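Local coordinates for protein A52 (Vaccinia virus, PDB 2VVW), which is a Bcl-2-like protein that binds host TRAF6 and IRAK2, activating p38 and inhibiting NF-kappaB signalling, at the interface of chains A and B. Sequence-based numbering; all coordinates share one arbitrary frame. Chains: chain A/B, Protein A52.

Contact 1: the interface of chains A and B. Residues chain A 119-120, 122-123; chain B 7-8, 10, 31.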
ATOM      1  N   PHE A 119      11.784  -2.565   1.833  1.00 24.15           N
ATOM      2  CA  PHE A 119      10.363  -2.307   1.981  1.00 24.92           C
ATOM      3  C   PHE A 119       9.539  -2.738   0.763  1.00 25.84           C
ATOM      4  O   PHE A 119       8.432  -3.252   0.935  1.00 30.66           O
ATOM      5  CB  PHE A 119      10.111  -0.831   2.357  1.00 25.56           C
ATOM      6  CG  PHE A 119      10.478  -0.490   3.789  1.00 23.70           C
ATOM      7  CD1 PHE A 119       9.820  -1.105   4.842  1.00 22.96           C
ATOM      8  CD2 PHE A 119      11.453   0.462   4.078  1.00 24.22           C
ATOM      9  CE1 PHE A 119      10.143  -0.791   6.167  1.00 27.27           C
ATOM     10  CE2 PHE A 119      11.778   0.777   5.396  1.00 24.97           C
ATOM     11  CZ  PHE A 119      11.115   0.150   6.436  1.00 24.99           C
ATOM     12  N   SER A 120      10.085  -2.606  -0.443  1.00 25.54           N
ATOM     13  CA  SER A 120       9.366  -2.973  -1.687  1.00 24.52           C
ATOM     14  C   SER A 120       9.182  -4.480  -1.953  1.00 23.59           C
ATOM     15  O   SER A 120       8.450  -4.889  -2.883  1.00 20.69           O
ATOM     16  CB  SER A 120      10.099  -2.365  -2.889  1.00 25.63           C
ATOM     17  OG  SER A 120      11.390  -2.923  -3.020  1.00 27.60           O
ATOM     18  N   TRP A 122       7.646  -6.699  -0.202  1.00 22.42           N
ATOM     19  CA  TRP A 122       6.294  -7.142   0.132  1.00 22.11           C
ATOM     20  C   TRP A 122       5.524  -7.493  -1.130  1.00 22.06           C
ATOM     21  O   TRP A 122       4.696  -8.381  -1.116  1.00 24.55           O
ATOM     22  CB  TRP A 122       5.537  -6.087   0.965  1.00 23.26           C
ATOM     23  CG  TRP A 122       5.052  -4.888   0.207  1.00 20.82           C
ATOM     24  CD1 TRP A 122       5.749  -3.734  -0.042  1.00 23.88           C
ATOM     25  CD2 TRP A 122       3.767  -4.708  -0.382  1.00 18.81           C
ATOM     26  NE1 TRP A 122       4.981  -2.853  -0.754  1.00 22.37           N
ATOM     27  CE2 TRP A 122       3.757  -3.420  -0.980  1.00 23.39           C
ATOM     28  CE3 TRP A 122       2.627  -5.508  -0.486  1.00 17.09           C
ATOM     29  CZ2 TRP A 122       2.657  -2.926  -1.681  1.00 23.08           C
ATOM     30  CZ3 TRP A 122       1.531  -5.013  -1.186  1.00 22.31           C
ATOM     31  CH2 TRP A 122       1.559  -3.727  -1.769  1.00 21.70           C
ATOM     32  N   LYS A 123       5.812  -6.808  -2.229  1.00 20.85           N
ATOM     33  CA  LYS A 123       5.149  -7.118  -3.516  1.00 19.68           C
ATOM     34  C   LYS A 123       5.324  -8.580  -3.937  1.00 20.35           C
ATOM     35  O   LYS A 123       4.483  -9.139  -4.668  1.00 19.78           O
ATOM     36  CB  LYS A 123       5.691  -6.218  -4.604  1.00 21.27           C
ATOM     37  CG  LYS A 123       5.415  -4.719  -4.420  1.00 20.45           C
ATOM     38  CD  LYS A 123       3.966  -4.361  -4.636  1.00 19.71           C
ATOM     39  CE  LYS A 123       3.801  -2.852  -4.902  1.00 22.27           C
ATOM     40  NZ  LYS A 123       4.610  -2.325  -6.055  1.00 19.45           N
TER
ATOM     41  N   PRO B   7       6.007  -2.295 -12.226  1.00 33.24           N
ATOM     42  CA  PRO B   7       7.127  -2.126 -11.328  1.00 30.51           C
ATOM     43  C   PRO B   7       6.705  -1.505 -10.006  1.00 28.10           C
ATOM     44  O   PRO B   7       5.605  -0.949  -9.883  1.00 29.08           O
ATOM     45  CB  PRO B   7       8.046  -1.173 -12.102  1.00 31.26           C
ATOM     46  CG  PRO B   7       7.138  -0.373 -12.895  1.00 30.99           C
ATOM     47  CD  PRO B   7       6.055  -1.329 -13.337  1.00 33.07           C
ATOM     48  N   ASP B   8       7.588  -1.579  -9.032  1.00 24.21           N
ATOM     49  CA  ASP B   8       7.399  -0.849  -7.820  1.00 23.30           C
ATOM     50  C   ASP B   8       8.024   0.505  -8.066  1.00 21.00           C
ATOM     51  O   ASP B   8       9.105   0.586  -8.642  1.00 21.44           O
ATOM     52  CB  ASP B   8       8.088  -1.556  -6.658  1.00 25.28           C
ATOM     53  CG  ASP B   8       7.758  -0.918  -5.334  1.00 25.33           C
ATOM     54  OD1 ASP B   8       8.534  -0.048  -4.891  1.00 22.20           O
ATOM     55  OD2 ASP B   8       6.706  -1.278  -4.768  1.00 20.64           O
ATOM     56  N   LEU B  10       8.804   2.935  -5.741  1.00 21.29           N
ATOM     57  CA  LEU B  10       9.557   3.529  -4.626  1.00 21.83           C
ATOM     58  C   LEU B  10      10.936   4.053  -5.069  1.00 22.23           C
ATOM     59  O   LEU B  10      11.241   5.224  -4.858  1.00 21.90           O
ATOM     60  CB  LEU B  10       9.685   2.545  -3.467  1.00 23.04           C
ATOM     61  CG  LEU B  10      10.307   3.093  -2.160  1.00 23.65           C
ATOM     62  CD1 LEU B  10       9.649   4.371  -1.669  1.00 22.57           C
ATOM     63  CD2 LEU B  10      10.257   2.014  -1.064  1.00 21.87           C
ATOM     64  N   TYR B  31       3.460   4.761   0.023  1.00 20.23           N
ATOM     65  CA  TYR B  31       4.795   4.745   0.633  1.00 20.04           C
ATOM     66  C   TYR B  31       5.067   5.985   1.489  1.00 20.91           C
ATOM     67  O   TYR B  31       5.571   5.868   2.609  1.00 21.68           O
ATOM     68  CB  TYR B  31       5.862   4.572  -0.441  1.00 21.24           C
ATOM     69  CG  TYR B  31       6.000   3.153  -0.958  1.00 18.69           C
ATOM     70  CD1 TYR B  31       6.348   2.101  -0.094  1.00 19.35           C
ATOM     71  CD2 TYR B  31       5.846   2.865  -2.305  1.00 19.76           C
ATOM     72  CE1 TYR B  31       6.501   0.789  -0.569  1.00 22.56           C
ATOM     73  CE2 TYR B  31       6.016   1.587  -2.780  1.00 18.79           C
ATOM     74  CZ  TYR B  31       6.322   0.549  -1.914  1.00 21.69           C
ATOM     75  OH  TYR B  31       6.463  -0.713  -2.415  1.00 21.16           O
TER
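A:Trp122 sets its CG between backbone N and carbonyl carbon (chi1 75°), which sends the indole N-H toward the phenol of B:Tyr31, while A:Lys123, bent at chi2 and chi4, curls its amine toward the carboxylate of B:Asp8. This is one of two symmetry-related polar patches in the deposited two-fold dimer of a Bcl-2-like protein; whether the pair forms in the cell the structure alone does not show. The indole NE1 of A:Trp122 donates to OH of B:Tyr31 at 3.1 Å, the phenol oxygen lying 21° out of the indole plane. A:Lys123 NZ forms a salt bridge to B:Asp8 OD2 at 2.7 Å, approaching on the anti side of the carboxylate. The syn side of that oxygen faces the tyrosine hydroxyl, so the carboxylate joins the two contacts. On its own chain, B:Asp8 OD1 takes the backbone N-H of B:Leu10 from above the carboxylate plane, at 3.1 Å, which helps hold the acid in place. The aliphatic stem of A:Lys123 packs over one face of its neighbouring indole. B:Leu10 puts CD2 over the rim of the B:Tyr31 ring. Beside the salt bridge, A:Ser120 brings its CB to 3.7 Å from B:Asp8 CG.

Contact 2: the interface of chains A and B. Residues chain A 31, 34-35, 39; chain B 34-35, 119.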
ATOM      1  N   TYR A  31       0.239  -3.579   4.674  1.00 18.24           N
ATOM      2  CA  TYR A  31       0.277  -2.975   6.009  1.00 18.81           C
ATOM      3  C   TYR A  31       1.260  -3.684   6.955  1.00 20.53           C
ATOM      4  O   TYR A  31       1.988  -3.025   7.726  1.00 20.51           O
ATOM      5  CB  TYR A  31      -1.123  -2.930   6.620  1.00 19.29           C
ATOM      6  CG  TYR A  31      -2.007  -1.804   6.119  1.00 20.87           C
ATOM      7  CD1 TYR A  31      -1.649  -0.470   6.318  1.00 20.46           C
ATOM      8  CD2 TYR A  31      -3.228  -2.068   5.471  1.00 17.91           C
ATOM      9  CE1 TYR A  31      -2.446   0.581   5.868  1.00 21.60           C
ATOM     10  CE2 TYR A  31      -4.057  -1.001   5.028  1.00 18.12           C
ATOM     11  CZ  TYR A  31      -3.650   0.306   5.217  1.00 20.74           C
ATOM     12  OH  TYR A  31      -4.445   1.353   4.818  1.00 22.19           O
ATOM     13  N   LEU A  34       4.895  -2.962   5.685  1.00 22.37           N
ATOM     14  CA  LEU A  34       5.372  -1.586   5.803  1.00 22.19           C
ATOM     15  C   LEU A  34       5.294  -1.051   7.226  1.00 23.98           C
ATOM     16  O   LEU A  34       6.218  -0.363   7.653  1.00 25.44           O
ATOM     17  CB  LEU A  34       4.643  -0.640   4.822  1.00 21.53           C
ATOM     18  CG  LEU A  34       4.785  -0.953   3.322  1.00 20.12           C
ATOM     19  CD1 LEU A  34       4.067   0.140   2.440  1.00 18.46           C
ATOM     20  CD2 LEU A  34       6.227  -1.163   2.855  1.00 21.37           C
ATOM     21  N   LEU A  35       4.225  -1.376   7.960  1.00 23.41           N
ATOM     22  CA  LEU A  35       4.050  -0.879   9.337  1.00 25.69           C
ATOM     23  C   LEU A  35       4.422  -1.887  10.419  1.00 27.17           C
ATOM     24  O   LEU A  35       4.758  -1.501  11.522  1.00 28.73           O
ATOM     25  CB  LEU A  35       2.603  -0.450   9.586  1.00 24.32           C
ATOM     26  CG  LEU A  35       2.002   0.591   8.654  1.00 25.67           C
ATOM     27  CD1 LEU A  35       0.594   0.858   9.067  1.00 22.73           C
ATOM     28  CD2 LEU A  35       2.848   1.843   8.648  1.00 27.32           C
ATOM     29  N   ILE A  39       0.709  -2.323  15.806  1.00 42.27           N
ATOM     30  CA  ILE A  39      -0.303  -1.477  15.185  1.00 41.86           C
ATOM     31  C   ILE A  39      -1.628  -2.157  15.507  1.00 40.77           C
ATOM     32  O   ILE A  39      -1.702  -3.394  15.465  1.00 37.68           O
ATOM     33  CB  ILE A  39      -0.147  -1.454  13.638  1.00 41.63           C
ATOM     34  CG1 ILE A  39       1.113  -0.696  13.224  1.00 44.05           C
ATOM     35  CG2 ILE A  39      -1.344  -0.824  12.961  1.00 41.19           C
ATOM     36  CD1 ILE A  39       1.129   0.741  13.650  1.00 43.05           C
TER
ATOM     37  N   LEU B  34       2.782   5.721   4.649  1.00 22.21           N
ATOM     38  CA  LEU B  34       3.042   4.634   5.616  1.00 22.46           C
ATOM     39  C   LEU B  34       4.479   4.611   6.130  1.00 23.90           C
ATOM     40  O   LEU B  34       4.702   4.277   7.294  1.00 23.54           O
ATOM     41  CB  LEU B  34       2.670   3.278   5.019  1.00 22.03           C
ATOM     42  CG  LEU B  34       1.215   3.186   4.508  1.00 23.55           C
ATOM     43  CD1 LEU B  34       0.938   1.808   3.894  1.00 17.41           C
ATOM     44  CD2 LEU B  34       0.205   3.497   5.616  1.00 22.10           C
ATOM     45  N   LEU B  35       5.442   4.958   5.274  1.00 23.03           N
ATOM     46  CA  LEU B  35       6.866   4.917   5.646  1.00 25.58           C
ATOM     47  C   LEU B  35       7.444   6.274   5.981  1.00 26.83           C
ATOM     48  O   LEU B  35       8.307   6.377   6.832  1.00 28.28           O
ATOM     49  CB  LEU B  35       7.717   4.290   4.538  1.00 24.73           C
ATOM     50  CG  LEU B  35       7.481   2.809   4.247  1.00 24.66           C
ATOM     51  CD1 LEU B  35       8.436   2.373   3.148  1.00 29.93           C
ATOM     52  CD2 LEU B  35       7.654   1.957   5.487  1.00 24.53           C
ATOM     53  N   PHE B 119      -2.839   5.759  10.097  1.00 25.41           N
ATOM     54  CA  PHE B 119      -2.191   5.239   8.896  1.00 25.71           C
ATOM     55  C   PHE B 119      -3.146   5.034   7.735  1.00 25.78           C
ATOM     56  O   PHE B 119      -2.817   5.369   6.589  1.00 29.52           O
ATOM     57  CB  PHE B 119      -1.429   3.961   9.224  1.00 25.72           C
ATOM     58  CG  PHE B 119      -0.219   4.197  10.088  1.00 26.24           C
ATOM     59  CD1 PHE B 119       0.846   4.954   9.618  1.00 25.38           C
ATOM     60  CD2 PHE B 119      -0.137   3.661  11.366  1.00 29.92           C
ATOM     61  CE1 PHE B 119       1.976   5.172  10.406  1.00 29.91           C
ATOM     62  CE2 PHE B 119       0.999   3.884  12.162  1.00 31.63           C
ATOM     63  CZ  PHE B 119       2.047   4.636  11.675  1.00 27.89           C
TER
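A:Leu35 pushes both methyls against the ring of B:Phe119: CD2 stands over the face, 3.9 Å from the ring centroid in a CH-pi contact, and CD1 reaches CG at 3.6 Å. The two side chains slide past each other in opposite directions. A:Ile39 comes in at about a right angle, its CD1 methyl 3.5 Å from B:Phe119 CE2, so the phenyl meets two aliphatic side chains of chain A. Next to this, A:Leu34 and B:Leu34 cross at about a right angle near the two-fold axis, with their CD1 methyls 3.8 Å apart. A:Tyr31 offers ring carbon CE1 to B:Leu34 CD2 at 3.9 Å. Further out, the leucines sit at the C-terminal end of helix 21-35 in each chain, and B:Phe119 starts a short 3-10 turn. With chi1 at -56°, CG of A:Leu35 lies beside its backbone N and anti to the carbonyl carbon, and the extended chi2 carries the methyl pair forward to the phenyl. This apolar part of the interface in the deposited pair buries about 230 Å² of protein surface. A:Leu35 CD2 lies 3.9 Å from B:Leu34 CB, and in the twin contact B:Leu35 CD2 lies 4.0 Å from A:Leu34 CB.

Contact 3: the interface of chains A and B. Residues chain A 8, 27, 30-31; chain B 30, 34, 122-123.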
ATOM      1  N   ASP A   8     -11.193   0.266   3.736  1.00 25.25           N
ATOM      2  CA  ASP A   8      -9.831  -0.046   4.127  1.00 22.81           C
ATOM      3  C   ASP A   8      -9.892  -1.224   5.083  1.00 22.06           C
ATOM      4  O   ASP A   8     -10.804  -1.279   5.904  1.00 22.26           O
ATOM      5  CB  ASP A   8      -9.200   1.140   4.826  1.00 23.97           C
ATOM      6  CG  ASP A   8      -7.751   0.909   5.108  1.00 24.01           C
ATOM      7  OD1 ASP A   8      -6.939   1.077   4.165  1.00 24.82           O
ATOM      8  OD2 ASP A   8      -7.426   0.518   6.253  1.00 21.89           O
ATOM      9  N   GLU A  27      -3.785  -5.717   0.950  1.00 20.62           N
ATOM     10  CA  GLU A  27      -3.696  -4.723   2.013  1.00 20.90           C
ATOM     11  C   GLU A  27      -3.036  -5.290   3.252  1.00 20.20           C
ATOM     12  O   GLU A  27      -2.297  -4.583   3.938  1.00 21.57           O
ATOM     13  CB  GLU A  27      -5.080  -4.141   2.338  1.00 20.40           C
ATOM     14  CG  GLU A  27      -5.620  -3.268   1.219  1.00 20.57           C
ATOM     15  CD  GLU A  27      -6.667  -2.252   1.634  1.00 23.51           C
ATOM     16  OE1 GLU A  27      -6.999  -2.128   2.844  1.00 18.87           O
ATOM     17  OE2 GLU A  27      -7.167  -1.567   0.708  1.00 23.05           O
ATOM     18  N   MET A  30       0.644  -5.364   2.505  1.00 18.75           N
ATOM     19  CA  MET A  30       1.106  -3.979   2.449  1.00 17.51           C
ATOM     20  C   MET A  30       1.275  -3.445   3.856  1.00 18.04           C
ATOM     21  O   MET A  30       2.330  -2.948   4.201  1.00 17.96           O
ATOM     22  CB  MET A  30       0.096  -3.124   1.689  1.00 17.99           C
ATOM     23  CG  MET A  30       0.352  -1.643   1.684  1.00 20.39           C
ATOM     24  SD  MET A  30      -1.043  -0.772   0.953  1.00 22.17           S
ATOM     25  CE  MET A  30      -2.269  -0.844   2.291  1.00 21.62           C
ATOM     26  N   TYR A  31       0.239  -3.579   4.674  1.00 18.24           N
ATOM     27  CA  TYR A  31       0.277  -2.975   6.009  1.00 18.81           C
ATOM     28  C   TYR A  31       1.260  -3.684   6.955  1.00 20.53           C
ATOM     29  O   TYR A  31       1.988  -3.025   7.726  1.00 20.51           O
ATOM     30  CB  TYR A  31      -1.123  -2.930   6.620  1.00 19.29           C
ATOM     31  CG  TYR A  31      -2.007  -1.804   6.119  1.00 20.87           C
ATOM     32  CD1 TYR A  31      -1.649  -0.470   6.318  1.00 20.46           C
ATOM     33  CD2 TYR A  31      -3.228  -2.068   5.471  1.00 17.91           C
ATOM     34  CE1 TYR A  31      -2.446   0.581   5.868  1.00 21.60           C
ATOM     35  CE2 TYR A  31      -4.057  -1.001   5.028  1.00 18.12           C
ATOM     36  CZ  TYR A  31      -3.650   0.306   5.217  1.00 20.74           C
ATOM     37  OH  TYR A  31      -4.445   1.353   4.818  1.00 22.19           O
TER
ATOM     38  N   MET B  30       0.884   5.794  -0.765  1.00 20.35           N
ATOM     39  CA  MET B  30       1.036   4.603   0.087  1.00 19.36           C
ATOM     40  C   MET B  30       2.386   4.670   0.796  1.00 20.13           C
ATOM     41  O   MET B  30       2.464   4.692   2.035  1.00 20.98           O
ATOM     42  CB  MET B  30       0.937   3.342  -0.756  1.00 18.78           C
ATOM     43  CG  MET B  30       1.173   2.028  -0.016  1.00 20.45           C
ATOM     44  SD  MET B  30       1.253   0.605  -1.136  1.00 22.12           S
ATOM     45  CE  MET B  30       2.834   0.895  -2.015  1.00 15.28           C
ATOM     46  N   LEU B  34       2.782   5.721   4.649  1.00 22.21           N
ATOM     47  CA  LEU B  34       3.042   4.634   5.616  1.00 22.46           C
ATOM     48  C   LEU B  34       4.479   4.611   6.130  1.00 23.90           C
ATOM     49  O   LEU B  34       4.702   4.277   7.294  1.00 23.54           O
ATOM     50  CB  LEU B  34       2.670   3.278   5.019  1.00 22.03           C
ATOM     51  CG  LEU B  34       1.215   3.186   4.508  1.00 23.55           C
ATOM     52  CD1 LEU B  34       0.938   1.808   3.894  1.00 17.41           C
ATOM     53  CD2 LEU B  34       0.205   3.497   5.616  1.00 22.10           C
ATOM     54  N   TRP B 122      -4.302   7.661   4.534  1.00 22.15           N
ATOM     55  CA  TRP B 122      -3.671   7.847   3.233  1.00 21.64           C
ATOM     56  C   TRP B 122      -4.649   7.568   2.069  1.00 21.36           C
ATOM     57  O   TRP B 122      -4.518   8.145   1.000  1.00 22.18           O
ATOM     58  CB  TRP B 122      -2.410   6.986   3.121  1.00 21.37           C
ATOM     59  CG  TRP B 122      -2.647   5.556   2.877  1.00 21.49           C
ATOM     60  CD1 TRP B 122      -2.897   4.582   3.793  1.00 22.78           C
ATOM     61  CD2 TRP B 122      -2.641   4.920   1.608  1.00 19.08           C
ATOM     62  NE1 TRP B 122      -3.063   3.373   3.173  1.00 22.39           N
ATOM     63  CE2 TRP B 122      -2.901   3.550   1.825  1.00 21.60           C
ATOM     64  CE3 TRP B 122      -2.458   5.377   0.304  1.00 21.28           C
ATOM     65  CZ2 TRP B 122      -2.981   2.634   0.782  1.00 23.50           C
ATOM     66  CZ3 TRP B 122      -2.532   4.472  -0.727  1.00 21.84           C
ATOM     67  CH2 TRP B 122      -2.788   3.110  -0.484  1.00 22.61           C
ATOM     68  N   LYS B 123      -5.643   6.712   2.303  1.00 22.24           N
ATOM     69  CA  LYS B 123      -6.659   6.392   1.293  1.00 22.81           C
ATOM     70  C   LYS B 123      -7.428   7.629   0.831  1.00 22.97           C
ATOM     71  O   LYS B 123      -7.845   7.703  -0.325  1.00 23.75           O
ATOM     72  CB  LYS B 123      -7.637   5.343   1.845  1.00 23.51           C
ATOM     73  CG  LYS B 123      -7.009   3.972   2.120  1.00 22.83           C
ATOM     74  CD  LYS B 123      -6.668   3.249   0.818  1.00 21.41           C
ATOM     75  CE  LYS B 123      -6.287   1.804   1.062  1.00 20.35           C
ATOM     76  NZ  LYS B 123      -7.450   1.013   1.590  1.00 22.76           N
TER
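Helix 21-35 of chain A presents A:Glu27, A:Met30 and A:Tyr31 from helical backbone toward B:Trp122 and B:Lys123 at the start of a chain B helix, while A:Asp8 reaches in from an extended N-terminal segment. In this member of the poxvirus Bcl-2-like family, the patch brings A:Asp8 and A:Glu27 to the amine of B:Lys123. B:Lys123, bent at chi2 and chi4, brings NZ to A:Asp8 OD1 at 2.6 Å and to A:Glu27 OE2 at 2.7 Å, both salt bridges. The amine meets the aspartate on its anti side but comes to the glutamate from above the carboxylate plane, 38° out of it. A:Glu27 approaches from the opposite direction to the lysine, its chain extended beyond CG. The two acids would probably favour a charged lysine. On the syn side, A:Asp8 OD1 also accepts the hydroxyl hydrogen of A:Tyr31, at 2.6 Å between OD1 and OH. That same phenol oxygen takes the indole N-H of B:Trp122, NE1 to OH being 2.9 Å with 151° at the hydrogen. The indole lies between two groups of its own chain, B:Lys123 CD over one face and B:Met30 CA over the other. Where the two helices come together, A:Met30 and B:Met30 bring their sulfurs to 3.4 Å, SD to SD. Bent at chi3 (76°), A:Met30 turns its CE methyl toward B:Trp122, 3.9 Å from CZ2.

Contacts 2 and 3 lie side by side, their C-alpha centres about 7 Å apart, and share A:Tyr31 and B:Leu34. The C-alpha centre of contact 1 is about 13 Å from that of contact 2 and 12 Å from that of contact 3, and contact 1 shows much of contact 3's polar network with the chains exchanged. Helix 21-35 of each chain runs through the set, so the apolar middle is flanked on both sides by a Trp-Tyr-Asp-Lys network. Such a two-fold layout would probably help to set both the angle and the spacing of the subunits in this pairing. A52 acts on the host proteins TRAF6 and IRAK2; the structure alone does not show whether this pairing has a role in binding them.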